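Local coordinates for protein PlaB phospholipase (Legionella pneumophila, PDB 6ZTI) that probably hydrolyses phospholipids as an alpha/beta-hydrolase virulence enzyme whose activity is controlled by NAD(H)-mediated tetramerization, at residues V194-K199 / V221-T226; F258-G263 / N312-T317; P36-N41 / I277-A282; F94-H99 / C121-L126; R432-H437 / I457-R462. All coordinates share one frame; numbering follows the deposited sequence.

Contact 1 of 5, residues V194-K199 / V221-T226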
# COMPACT_ATOMS: atom_id res chain seq x y z
N VAL B 194 23.02 27.05 19.52
CA VAL B 194 21.62 26.89 19.14
C VAL B 194 20.82 27.98 19.83
O VAL B 194 20.91 28.15 21.05
CB VAL B 194 21.08 25.50 19.51
CG1 VAL B 194 19.55 25.48 19.35
CG2 VAL B 194 21.77 24.42 18.64
N LEU B 195 20.08 28.74 19.05
CA LEU B 195 19.13 29.70 19.60
C LEU B 195 17.76 29.36 19.06
O LEU B 195 17.60 29.02 17.89
CB LEU B 195 19.52 31.13 19.22
CG LEU B 195 20.91 31.61 19.64
CD1 LEU B 195 21.21 32.99 19.04
CD2 LEU B 195 21.04 31.68 21.13
N THR B 196 16.75 29.40 19.92
CA THR B 196 15.39 29.20 19.43
C THR B 196 14.42 29.94 20.34
O THR B 196 14.80 30.52 21.36
CB THR B 196 15.06 27.72 19.33
OG1 THR B 196 13.87 27.54 18.55
CG2 THR B 196 14.86 27.17 20.69
N GLY B 197 13.15 29.93 19.93
CA GLY B 197 12.10 30.52 20.71
C GLY B 197 11.00 29.49 20.90
O GLY B 197 11.02 28.41 20.30
N GLN B 198 10.02 29.85 21.74
CA GLN B 198 8.90 28.96 22.03
C GLN B 198 7.58 29.71 22.04
O GLN B 198 6.64 29.32 22.76
CB GLN B 198 9.10 28.25 23.36
CG GLN B 198 9.36 29.16 24.52
CD GLN B 198 9.28 28.39 25.80
OE1 GLN B 198 9.86 27.31 25.92
NE2 GLN B 198 8.52 28.92 26.74
N LYS B 199 7.47 30.76 21.24
CA LYS B 199 6.26 31.54 21.10
C LYS B 199 5.51 31.09 19.84
O LYS B 199 6.12 30.93 18.78
CB LYS B 199 6.61 33.03 20.98
CG LYS B 199 5.52 33.99 21.40
CD LYS B 199 5.39 34.02 22.92
CE LYS B 199 4.46 35.13 23.37
NZ LYS B 199 3.98 34.92 24.77
N VAL B 221 9.18 23.68 15.23
CA VAL B 221 10.19 22.86 15.87
C VAL B 221 10.01 22.94 17.38
O VAL B 221 9.86 24.03 17.94
CB VAL B 221 11.62 23.27 15.48
CG1 VAL B 221 11.91 22.89 14.05
CG2 VAL B 221 11.83 24.77 15.68
N ARG B 222 10.02 21.79 18.03
CA ARG B 222 9.98 21.74 19.47
C ARG B 222 11.32 22.21 20.03
O ARG B 222 12.38 21.88 19.49
CB ARG B 222 9.66 20.32 19.93
CG ARG B 222 8.35 19.78 19.35
CD ARG B 222 8.28 18.28 19.42
NE ARG B 222 6.90 17.82 19.29
CZ ARG B 222 6.53 16.55 19.15
NH1 ARG B 222 7.44 15.59 19.09
NH2 ARG B 222 5.24 16.24 19.05
N VAL B 223 11.27 22.98 21.12
CA VAL B 223 12.51 23.40 21.78
C VAL B 223 13.44 22.21 21.95
O VAL B 223 14.64 22.27 21.67
CB VAL B 223 12.22 24.07 23.13
CG1 VAL B 223 13.52 24.42 23.86
CG2 VAL B 223 11.36 25.32 22.96
N ALA B 224 12.91 21.11 22.46
CA ALA B 224 13.76 19.96 22.72
C ALA B 224 14.36 19.40 21.45
O ALA B 224 15.46 18.83 21.48
CB ALA B 224 12.98 18.87 23.46
N ALA B 225 13.67 19.54 20.31
CA ALA B 225 14.23 19.05 19.06
C ALA B 225 15.28 19.97 18.46
O ALA B 225 15.89 19.59 17.45
CB ALA B 225 13.13 18.83 18.03
N THR B 226 15.51 21.15 19.03
CA THR B 226 16.59 22.00 18.54
C THR B 226 17.91 21.74 19.25
O THR B 226 18.98 22.04 18.70
CB THR B 226 16.27 23.50 18.69
OG1 THR B 226 16.31 23.88 20.07
CG2 THR B 226 14.93 23.86 18.11
O HOH W 1 11.80 25.67 19.42
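Water 1 lies between Thr196, Gly197 and Val221 and is held by all three: it accepts from Thr196 OG1 at 2.9 Å and donates to the carbonyl oxygens of Gly197 and Val221, the latter, Val221 O, at 2.9 Å. No direct hydrogen bond joins 194-199 to 221-226. A chi1 of -166° sets Thr196 OG1 anti to its own backbone N, where it meets the water. Thr196 CG2 touches Thr226 OG1 at 3.6 Å. Thr226 OG1 gives its proton back to its own segment, to Val223 O at 2.8 Å, in the carbonyl plane on a lone pair; Val223 O also accepts from Thr226 N, so the short helical turn is tied twice at this oxygen. Val194 lays CG1 against Thr226 O at 3.5 Å, and Thr226 O is itself satisfied by Asn133 ND2. At the other end Val223 CG2 rests on Gln198 CB at 3.7 Å, while Gln198 OE1 is bonded to Gln318. The turn thus packs against the C-terminal end of strand 191-197 in the parallel sheet of the alpha/beta-hydrolase domain. Every touching residue is buried, and the seam combines methyl packing with polar atoms satisfied through one ordered water or within the turn itself.

Contact 2 of 5, residues F258-G263 / N312-T317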
# COMPACT_ATOMS: atom_id res chain seq x y z
N PHE B 258 23.16 26.92 24.31
CA PHE B 258 21.74 26.70 24.04
C PHE B 258 20.94 27.78 24.74
O PHE B 258 21.02 27.91 25.97
CB PHE B 258 21.30 25.31 24.51
CG PHE B 258 19.83 25.05 24.36
CD1 PHE B 258 19.28 24.92 23.10
CD2 PHE B 258 19.00 24.94 25.46
CE1 PHE B 258 17.93 24.70 22.94
CE2 PHE B 258 17.67 24.71 25.31
CZ PHE B 258 17.13 24.59 24.05
N GLY B 259 20.17 28.52 23.97
CA GLY B 259 19.34 29.57 24.53
C GLY B 259 17.95 29.53 23.94
O GLY B 259 17.78 29.36 22.73
N VAL B 260 16.96 29.67 24.80
CA VAL B 260 15.57 29.88 24.40
C VAL B 260 15.29 31.37 24.60
O VAL B 260 15.22 31.86 25.73
CB VAL B 260 14.60 29.01 25.21
CG1 VAL B 260 13.17 29.24 24.78
CG2 VAL B 260 14.96 27.51 25.07
N LEU B 261 15.17 32.07 23.52
CA LEU B 261 14.99 33.52 23.53
C LEU B 261 13.52 33.90 23.68
O LEU B 261 12.64 33.15 23.24
CB LEU B 261 15.52 34.12 22.23
CG LEU B 261 16.98 33.81 21.89
CD1 LEU B 261 17.41 34.56 20.60
CD2 LEU B 261 17.89 34.17 23.05
N PRO B 262 13.23 35.06 24.26
CA PRO B 262 11.83 35.42 24.54
C PRO B 262 11.09 36.00 23.35
O PRO B 262 11.61 36.84 22.61
CB PRO B 262 11.96 36.47 25.65
CG PRO B 262 13.24 37.16 25.32
CD PRO B 262 14.16 36.04 24.84
N GLY B 263 9.83 35.57 23.20
CA GLY B 263 8.87 36.23 22.34
C GLY B 263 8.99 35.94 20.87
O GLY B 263 8.50 36.72 20.05
N ASN B 312 20.95 31.13 31.53
CA ASN B 312 20.17 32.04 32.36
C ASN B 312 19.00 32.64 31.58
O ASN B 312 17.90 32.78 32.11
CB ASN B 312 21.06 33.16 32.90
CG ASN B 312 21.99 32.69 33.99
OD1 ASN B 312 21.79 31.63 34.58
ND2 ASN B 312 23.00 33.50 34.29
N ILE B 313 19.24 33.02 30.32
CA ILE B 313 18.16 33.56 29.48
C ILE B 313 17.08 32.50 29.27
O ILE B 313 15.89 32.80 29.28
CB ILE B 313 18.72 34.06 28.13
CG1 ILE B 313 19.75 35.18 28.33
CG2 ILE B 313 17.60 34.54 27.22
CD1 ILE B 313 19.27 36.36 29.13
N THR B 314 17.48 31.26 29.03
CA THR B 314 16.51 30.18 28.89
C THR B 314 15.63 30.07 30.14
O THR B 314 14.41 29.98 30.05
CB THR B 314 17.24 28.86 28.63
OG1 THR B 314 17.90 28.95 27.35
CG2 THR B 314 16.29 27.69 28.61
N LYS B 315 16.25 30.06 31.32
CA LYS B 315 15.49 29.95 32.56
C LYS B 315 14.52 31.10 32.72
O LYS B 315 13.38 30.91 33.15
CB LYS B 315 16.44 29.89 33.75
CG LYS B 315 17.05 28.51 33.95
CD LYS B 315 18.37 28.56 34.69
CE LYS B 315 18.79 27.18 35.17
NZ LYS B 315 18.70 26.17 34.08
N GLU B 316 14.96 32.31 32.37
CA GLU B 316 14.11 33.49 32.50
C GLU B 316 12.97 33.47 31.50
O GLU B 316 11.82 33.77 31.84
CB GLU B 316 14.96 34.75 32.33
CG GLU B 316 14.20 36.05 32.34
CD GLU B 316 15.05 37.24 31.91
OE1 GLU B 316 15.87 37.08 30.97
OE2 GLU B 316 14.92 38.32 32.51
N THR B 317 13.26 33.14 30.24
CA THR B 317 12.23 33.07 29.22
C THR B 317 11.13 32.10 29.62
O THR B 317 9.94 32.41 29.50
CB THR B 317 12.84 32.64 27.89
OG1 THR B 317 13.77 33.63 27.45
CG2 THR B 317 11.74 32.44 26.83
O HOH W 2 19.39 26.35 28.35
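Val260 is held at both ends of its backbone by threonines of the helical segment 312-317. Its N-H donates to Thr314 OG1 at 2.8 Å, fairly straight at 157°, and its carbonyl oxygen lies 2.9 Å from Thr317 OG1. The single proton of the Thr317 hydroxyl has two acceptors within reach, Val260 O and, one turn back, Ile313 O. Both threonines place OG1 anti to the carbonyl carbon (chi1 near -65°), a position from which the hydroxyls reach the strand backbone while lying near the helix's own carbonyls. Thr314 OG1 is also hydrogen-bonded to Leu310 O; water 2 donates to Phe258 O and lies 3.2 Å from Thr314 OG1. Methyl groups fill in around these bonds: Val260 CG2 meets Thr314 CG2 at 3.8 Å, the two side chains crossing at about a right angle. Farther along, the Pro262 ring sets CD 3.6 Å from Thr317 OG1, and Leu261 CD2 reaches Ile313 CG2 at 4.2 Å. The axes of strand 258-261 and helix 312-317 approach to 6.4 Å, their directions 33° from parallel. The strand is the outermost of the parallel sheet within this chain, bonded on its inner side to strand 191-197; helix 300-320 lines its outer edge, and Trp290 of helix 286-296 touches both Leu261 and Ile313.

Contact 3 of 5, residues P36-N41 / I277-A282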
# COMPACT_ATOMS: atom_id res chain seq x y z
N PRO B 36 21.19 40.56 7.64
CA PRO B 36 22.46 40.71 6.89
C PRO B 36 22.92 42.15 6.75
O PRO B 36 24.08 42.46 7.02
CB PRO B 36 22.14 40.06 5.54
CG PRO B 36 21.04 39.09 5.83
CD PRO B 36 20.20 39.77 6.88
N GLN B 37 22.02 43.04 6.31
CA GLN B 37 22.37 44.46 6.22
C GLN B 37 22.77 45.02 7.59
O GLN B 37 23.67 45.87 7.68
CB GLN B 37 21.20 45.25 5.64
CG GLN B 37 20.99 45.00 4.14
CD GLN B 37 19.51 44.94 3.71
OE1 GLN B 37 18.60 44.80 4.53
NE2 GLN B 37 19.28 45.04 2.40
N TRP B 38 22.12 44.56 8.66
CA TRP B 38 22.44 45.07 9.99
C TRP B 38 23.83 44.62 10.44
O TRP B 38 24.58 45.42 11.02
CB TRP B 38 21.38 44.64 11.00
CG TRP B 38 21.58 45.23 12.37
CD1 TRP B 38 21.29 46.50 12.76
CD2 TRP B 38 22.11 44.56 13.53
NE1 TRP B 38 21.60 46.67 14.09
CE2 TRP B 38 22.11 45.49 14.58
CE3 TRP B 38 22.58 43.27 13.77
CZ2 TRP B 38 22.56 45.18 15.85
CZ3 TRP B 38 23.03 42.96 15.03
CH2 TRP B 38 23.01 43.91 16.06
N LEU B 39 24.18 43.35 10.20
CA LEU B 39 25.52 42.88 10.53
C LEU B 39 26.58 43.66 9.77
O LEU B 39 27.67 43.91 10.29
CB LEU B 39 25.66 41.39 10.21
CG LEU B 39 24.93 40.40 11.11
CD1 LEU B 39 25.21 38.98 10.64
CD2 LEU B 39 25.35 40.55 12.56
N GLU B 40 26.27 44.04 8.52
CA GLU B 40 27.20 44.86 7.76
C GLU B 40 27.50 46.17 8.48
O GLU B 40 28.65 46.61 8.55
CB GLU B 40 26.62 45.13 6.37
CG GLU B 40 27.62 45.63 5.35
CD GLU B 40 26.95 45.97 4.03
OE1 GLU B 40 26.00 46.78 4.04
OE2 GLU B 40 27.36 45.40 2.99
N ASN B 41 26.46 46.81 9.03
CA ASN B 41 26.68 48.09 9.70
C ASN B 41 27.38 47.90 11.05
O ASN B 41 28.17 48.76 11.46
CB ASN B 41 25.36 48.83 9.87
CG ASN B 41 24.74 49.23 8.54
OD1 ASN B 41 24.84 48.49 7.55
ND2 ASN B 41 24.13 50.40 8.49
N ILE B 277 13.42 40.57 12.10
CA ILE B 277 14.51 41.51 12.36
C ILE B 277 14.49 42.62 11.31
O ILE B 277 14.53 42.34 10.11
CB ILE B 277 15.86 40.79 12.36
CG1 ILE B 277 15.90 39.73 13.45
CG2 ILE B 277 17.00 41.77 12.54
CD1 ILE B 277 17.18 38.92 13.46
N THR B 278 14.46 43.87 11.77
CA THR B 278 14.58 45.02 10.88
C THR B 278 15.73 45.90 11.36
O THR B 278 16.18 45.80 12.51
CB THR B 278 13.29 45.85 10.84
OG1 THR B 278 13.10 46.52 12.09
CG2 THR B 278 12.09 44.96 10.55
N MET B 279 16.19 46.78 10.47
CA MET B 279 17.22 47.74 10.86
C MET B 279 16.75 48.57 12.05
O MET B 279 17.57 48.97 12.89
CB MET B 279 17.57 48.67 9.70
CG MET B 279 18.38 48.01 8.58
SD MET B 279 19.95 47.35 9.15
CE MET B 279 20.76 48.83 9.76
N ALA B 280 15.44 48.81 12.16
CA ALA B 280 14.94 49.72 13.18
C ALA B 280 14.81 49.04 14.53
O ALA B 280 14.99 49.69 15.57
CB ALA B 280 13.60 50.30 12.73
N ASN B 281 14.50 47.74 14.55
CA ASN B 281 14.33 47.04 15.81
C ASN B 281 15.52 46.17 16.18
O ASN B 281 15.55 45.65 17.29
CB ASN B 281 13.04 46.19 15.76
CG ASN B 281 13.18 44.91 14.91
OD1 ASN B 281 14.28 44.41 14.67
ND2 ASN B 281 12.04 44.38 14.48
N ALA B 282 16.53 46.04 15.31
CA ALA B 282 17.59 45.07 15.55
C ALA B 282 18.30 45.33 16.88
O ALA B 282 18.58 44.39 17.63
CB ALA B 282 18.59 45.09 14.40
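Ala282 presses its methyl group onto the five-membered ring of the Trp38 indole, and this is the tight part of the contact. Ala282 CB sits 3.3 Å from the centroid of that ring and only 6° off its normal, a close CH-pi contact, with Trp38 NE1 the nearest ring atom at 3.4 Å. Met279 approaches the same ring from its edge in a Met-aromatic contact: SD lies in the ring plane, 5.0 Å from the five-membered centroid, and packs against Trp38 CB at 3.6 Å. The Met279 chain is bent at both chi2 and chi3, and its methyl CE comes to rest 3.8 Å from Trp38 CD1. Loop 277-282 is shaped by an ST motif in which Thr278 OG1 accepts from Asn281 N at 3.1 Å, while Thr278 N donates to Asn281 OD1, nearly straight at 175° but from above the carbonyl plane. Met279 N is held in addition by Glu34, just before helix 35-44, and the inner side of that helix packs through Leu39 on strands 16-21 and 55-60 of the hydrolase sheet. The outer side is looser and partly exposed: Gln37 CB stands 4.3 Å from Met279 SD, and Asn41 meets only the tip of the methionine. Leu474 of the second subunit packs on Gln37 and Glu40.

Contact 4 of 5, residues F94-H99 / C121-L126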
# COMPACT_ATOMS: atom_id res chain seq x y z
N PHE B 94 34.73 31.22 7.99
CA PHE B 94 33.38 31.74 7.94
C PHE B 94 32.51 31.24 9.09
O PHE B 94 32.72 30.16 9.65
CB PHE B 94 32.70 31.44 6.58
CG PHE B 94 32.58 29.98 6.21
CD1 PHE B 94 31.52 29.22 6.66
CD2 PHE B 94 33.46 29.41 5.31
CE1 PHE B 94 31.38 27.91 6.28
CE2 PHE B 94 33.33 28.10 4.93
CZ PHE B 94 32.28 27.34 5.42
N ALA B 95 31.57 32.09 9.46
CA ALA B 95 30.49 31.75 10.36
C ALA B 95 29.23 31.51 9.54
O ALA B 95 28.93 32.29 8.62
CB ALA B 95 30.26 32.87 11.38
N CYS B 96 28.52 30.42 9.84
CA CYS B 96 27.22 30.14 9.25
C CYS B 96 26.14 30.53 10.24
O CYS B 96 26.19 30.12 11.41
CB CYS B 96 27.05 28.66 8.90
SG CYS B 96 27.83 28.20 7.36
N ILE B 97 25.19 31.33 9.79
CA ILE B 97 23.98 31.62 10.53
C ILE B 97 22.86 30.91 9.79
O ILE B 97 22.55 31.25 8.64
CB ILE B 97 23.72 33.13 10.64
CG1 ILE B 97 24.89 33.81 11.37
CG2 ILE B 97 22.42 33.38 11.34
CD1 ILE B 97 24.89 35.33 11.23
N THR B 98 22.28 29.90 10.42
CA THR B 98 21.30 29.04 9.77
C THR B 98 19.94 29.19 10.44
O THR B 98 19.83 29.61 11.59
CB THR B 98 21.75 27.57 9.84
OG1 THR B 98 21.54 27.08 11.17
CG2 THR B 98 23.25 27.41 9.49
N HIS B 99 18.90 28.83 9.69
CA HIS B 99 17.54 28.81 10.19
C HIS B 99 16.90 27.49 9.78
O HIS B 99 17.11 27.02 8.65
CB HIS B 99 16.72 30.01 9.66
CG HIS B 99 15.30 30.05 10.16
ND1 HIS B 99 14.22 30.04 9.31
CD2 HIS B 99 14.79 30.10 11.41
CE1 HIS B 99 13.10 30.08 10.01
NE2 HIS B 99 13.42 30.12 11.29
N CYS B 121 38.31 22.29 9.20
CA CYS B 121 37.07 22.83 8.67
C CYS B 121 37.16 24.35 8.56
O CYS B 121 37.56 25.01 9.53
CB CYS B 121 35.92 22.43 9.59
SG CYS B 121 34.30 22.95 9.03
N PRO B 122 36.79 24.94 7.43
CA PRO B 122 36.89 26.40 7.29
C PRO B 122 35.84 27.17 8.07
O PRO B 122 35.85 28.41 8.06
CB PRO B 122 36.73 26.62 5.78
CG PRO B 122 35.85 25.49 5.36
CD PRO B 122 36.23 24.32 6.21
N LEU B 123 34.93 26.49 8.75
CA LEU B 123 33.89 27.13 9.52
C LEU B 123 34.42 27.40 10.92
O LEU B 123 35.03 26.52 11.54
CB LEU B 123 32.64 26.24 9.55
CG LEU B 123 31.43 26.64 10.38
CD1 LEU B 123 30.14 26.14 9.71
CD2 LEU B 123 31.53 26.06 11.79
N SER B 124 34.23 28.63 11.41
CA SER B 124 34.66 29.03 12.74
C SER B 124 33.51 29.13 13.73
O SER B 124 33.73 28.92 14.93
CB SER B 124 35.37 30.39 12.69
OG SER B 124 34.45 31.43 12.39
N HIS B 125 32.31 29.47 13.26
CA HIS B 125 31.13 29.61 14.10
C HIS B 125 29.93 29.00 13.39
O HIS B 125 29.75 29.19 12.18
CB HIS B 125 30.80 31.09 14.42
CG HIS B 125 31.88 31.81 15.18
ND1 HIS B 125 33.10 32.12 14.63
CD2 HIS B 125 31.90 32.30 16.44
CE1 HIS B 125 33.84 32.76 15.52
NE2 HIS B 125 33.13 32.89 16.63
N LEU B 126 29.13 28.26 14.14
CA LEU B 126 27.87 27.71 13.66
C LEU B 126 26.78 28.21 14.60
O LEU B 126 26.73 27.80 15.76
CB LEU B 126 27.90 26.19 13.59
CG LEU B 126 26.58 25.52 13.21
CD1 LEU B 126 26.02 26.11 11.92
CD2 LEU B 126 26.75 24.01 13.08
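A beta-alpha-beta crossover places strands 93-99 and 123-129 side by side and parallel, with helix 102-114 as the connection, as in the central sheet of alpha/beta hydrolases. Phe94 opens the pairing: its N-H donates to Pro122 O at 3.0 Å, in the carbonyl plane, and its carbonyl oxygen accepts from Ser124 N at 2.8 Å. Cys96 N continues with His125 O at 2.9 Å, whereas His125 N is buried without a partner, a local irregularity where the backbone of Ser124 departs from strand geometry (phi/psi -104°/-30°). With chi1 at 59°, Phe94 CG stands between its backbone N and carbonyl carbon, and the ring folds over the neighbouring segment: Leu123 CA lies over one face, 4.3 Å from the centroid, and CE2 runs alongside the proline to touch Pro122 CG at 3.7 Å. On the same face of the sheet, Cys96 SG meets Leu123 CD1 at 3.9 Å, and Leu126 CD1 reaches Thr98 CG2. The other face carries Ala95 and His125, whose CB atoms touch at 3.6 Å; His125 ND1 and Ser124 OG are hydrogen-bonded at 2.7 Å, and His125 NE2 donates to Val297 O. Strand 16-21 borders strand 93-99 on its other side, while helices 69-89 and 102-114 pack on the face that bears Phe94, Cys96 and Leu123.

Contact 5 of 5, residues R432-H437 / I457-R462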
# COMPACT_ATOMS: atom_id res chain seq x y z
N ARG B 432 11.58 -12.03 24.39
CA ARG B 432 11.24 -11.92 25.80
C ARG B 432 11.10 -10.45 26.17
O ARG B 432 11.86 -9.61 25.70
CB ARG B 432 12.33 -12.56 26.66
CG ARG B 432 11.91 -12.84 28.08
CD ARG B 432 13.02 -13.54 28.85
NE ARG B 432 12.81 -14.98 28.96
CZ ARG B 432 13.70 -15.84 29.46
NH1 ARG B 432 14.87 -15.40 29.90
NH2 ARG B 432 13.41 -17.13 29.52
N LEU B 433 10.12 -10.15 27.01
CA LEU B 433 9.88 -8.79 27.49
C LEU B 433 11.14 -8.18 28.09
O LEU B 433 11.96 -8.87 28.70
CB LEU B 433 8.74 -8.85 28.51
CG LEU B 433 8.27 -7.69 29.36
CD1 LEU B 433 6.92 -8.08 29.96
CD2 LEU B 433 9.27 -7.37 30.44
N LEU B 434 11.32 -6.88 27.90
CA LEU B 434 12.43 -6.15 28.51
C LEU B 434 11.86 -5.10 29.46
O LEU B 434 10.91 -4.39 29.11
CB LEU B 434 13.31 -5.49 27.46
CG LEU B 434 14.48 -4.65 27.97
CD1 LEU B 434 15.64 -4.73 27.02
CD2 LEU B 434 14.09 -3.21 28.17
N ASP B 435 12.46 -5.01 30.65
CA ASP B 435 12.13 -4.02 31.67
C ASP B 435 13.38 -3.25 32.02
O ASP B 435 14.42 -3.85 32.29
CB ASP B 435 11.60 -4.69 32.94
CG ASP B 435 10.24 -5.25 32.77
OD1 ASP B 435 9.38 -4.53 32.21
OD2 ASP B 435 10.02 -6.40 33.20
N PHE B 436 13.29 -1.93 32.00
CA PHE B 436 14.38 -1.07 32.41
C PHE B 436 13.90 -0.19 33.55
O PHE B 436 12.86 0.47 33.43
CB PHE B 436 14.88 -0.24 31.24
CG PHE B 436 15.85 0.84 31.61
CD1 PHE B 436 17.09 0.52 32.12
CD2 PHE B 436 15.53 2.17 31.44
CE1 PHE B 436 17.99 1.51 32.45
CE2 PHE B 436 16.42 3.15 31.77
CZ PHE B 436 17.65 2.82 32.28
N HIS B 437 14.63 -0.20 34.66
CA HIS B 437 14.27 0.57 35.84
C HIS B 437 15.29 1.69 36.03
O HIS B 437 16.49 1.43 36.09
CB HIS B 437 14.22 -0.33 37.08
CG HIS B 437 13.09 -1.31 37.04
ND1 HIS B 437 13.00 -2.36 37.93
CD2 HIS B 437 12.01 -1.40 36.23
CE1 HIS B 437 11.91 -3.06 37.65
NE2 HIS B 437 11.29 -2.49 36.64
N ILE B 457 16.87 0.25 21.96
CA ILE B 457 16.61 -0.98 22.71
C ILE B 457 16.84 -2.16 21.78
O ILE B 457 16.18 -2.29 20.74
CB ILE B 457 15.18 -0.99 23.29
CG1 ILE B 457 14.98 0.20 24.25
CG2 ILE B 457 14.93 -2.31 24.00
CD1 ILE B 457 13.59 0.58 24.44
N MET B 458 17.80 -3.02 22.14
CA MET B 458 18.12 -4.22 21.37
C MET B 458 17.68 -5.45 22.16
O MET B 458 18.24 -5.75 23.22
CB MET B 458 19.62 -4.30 21.07
CG MET B 458 19.98 -5.49 20.17
SD MET B 458 21.72 -5.91 20.15
CE MET B 458 22.35 -4.71 18.99
N LEU B 459 16.70 -6.18 21.62
CA LEU B 459 16.21 -7.42 22.21
C LEU B 459 16.93 -8.62 21.61
O LEU B 459 17.42 -8.58 20.48
CB LEU B 459 14.70 -7.57 21.97
CG LEU B 459 13.79 -6.44 22.45
CD1 LEU B 459 12.35 -6.84 22.30
CD2 LEU B 459 14.08 -6.11 23.90
N GLN B 460 16.98 -9.71 22.38
CA GLN B 460 17.54 -10.96 21.91
C GLN B 460 16.48 -11.73 21.13
O GLN B 460 15.36 -11.92 21.62
CB GLN B 460 18.04 -11.82 23.07
CG GLN B 460 19.34 -11.35 23.70
CD GLN B 460 19.78 -12.27 24.82
OE1 GLN B 460 18.96 -12.78 25.59
NE2 GLN B 460 21.09 -12.49 24.92
N ARG B 461 16.82 -12.14 19.92
CA ARG B 461 15.93 -12.98 19.13
C ARG B 461 16.10 -14.42 19.61
O ARG B 461 17.19 -15.00 19.50
CB ARG B 461 16.23 -12.82 17.65
CG ARG B 461 15.26 -13.56 16.74
CD ARG B 461 15.56 -13.25 15.29
NE ARG B 461 14.74 -14.04 14.37
CZ ARG B 461 13.51 -13.72 14.00
NH1 ARG B 461 12.91 -12.64 14.49
NH2 ARG B 461 12.86 -14.49 13.14
N ARG B 462 15.06 -14.98 20.20
CA ARG B 462 15.09 -16.33 20.72
C ARG B 462 14.54 -17.27 19.66
O ARG B 462 13.47 -17.02 19.10
CB ARG B 462 14.27 -16.43 22.00
CG ARG B 462 14.69 -15.42 23.08
CD ARG B 462 13.78 -15.49 24.29
NE ARG B 462 13.84 -16.79 24.95
CZ ARG B 462 14.69 -17.10 25.93
NH1 ARG B 462 15.56 -16.21 26.38
NH2 ARG B 462 14.66 -18.31 26.46
O HOH W 3 14.25 -11.76 23.98
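Ile457 starts the second segment with its CG2 methyl 3.9 Å from Leu434 CD1. Its side chain is about 5 Å from that of Leu360, a residue of the observed NAD(+) site, which puts this cluster beside the nucleotide-binding part of the mixed sheet. Two residues on, Leu459 meets the same leucine more closely, CD2 touching Leu434 CB at 3.7 Å. Leu434 CG is anti to the backbone N (chi1 178°), and the side chain crosses both partners obliquely. At Gln460 the apolar run gives way to water: water 3 donates to Gln460 O at 2.6 Å and accepts from Arg432 N at 2.7 Å. Arg461 turns away from segment 432-437 and forms a salt bridge with Asp71 of the second subunit. Arg462 comes back toward it, and its guanidinium stacks on that of Arg432, centres 3.9 Å apart and planes inclined by 24°, with NH1 over the centre of the Arg432 group. Both chains bend at chi3, and the like charges stand NH2 to NH2 at 3.5 Å. Asp240 O takes a hydrogen bond from Arg462 NH1 and a weak one from Arg432 NH1, which probably eases the repulsion. Strands 429-439 and 452-463 pair antiparallel elsewhere along their length; here 434-436 bonds to strand 412-419 and 457-458 to strands 340-349 and 231-238, leaving side chains and water to join the two segments.

How the contacts relate
Contacts 1, 2 and 4 share the parallel sheet of the hydrolase domain and are buried, but differ in chemistry: contact 4 is direct strand-to-strand pairing, contact 2 ties an edge strand to a helix through threonine hydroxyls, and contact 1 relies on a bridging water and methyl packing. Contacts 1 and 2 meet directly, since Thr196 pairs with Gly259 and Leu261 through probable backbone bonds. Contact 3, partly buried at the periphery, is aromatic and sulfur packing without cross-segment hydrogen bonds; Leu39 on its helix reaches Ile97 of contact 4. Contact 5 stands apart in the mixed sheet, its centre about 55 Å from that of contact 3, pairing an apolar cluster with stacked arginines.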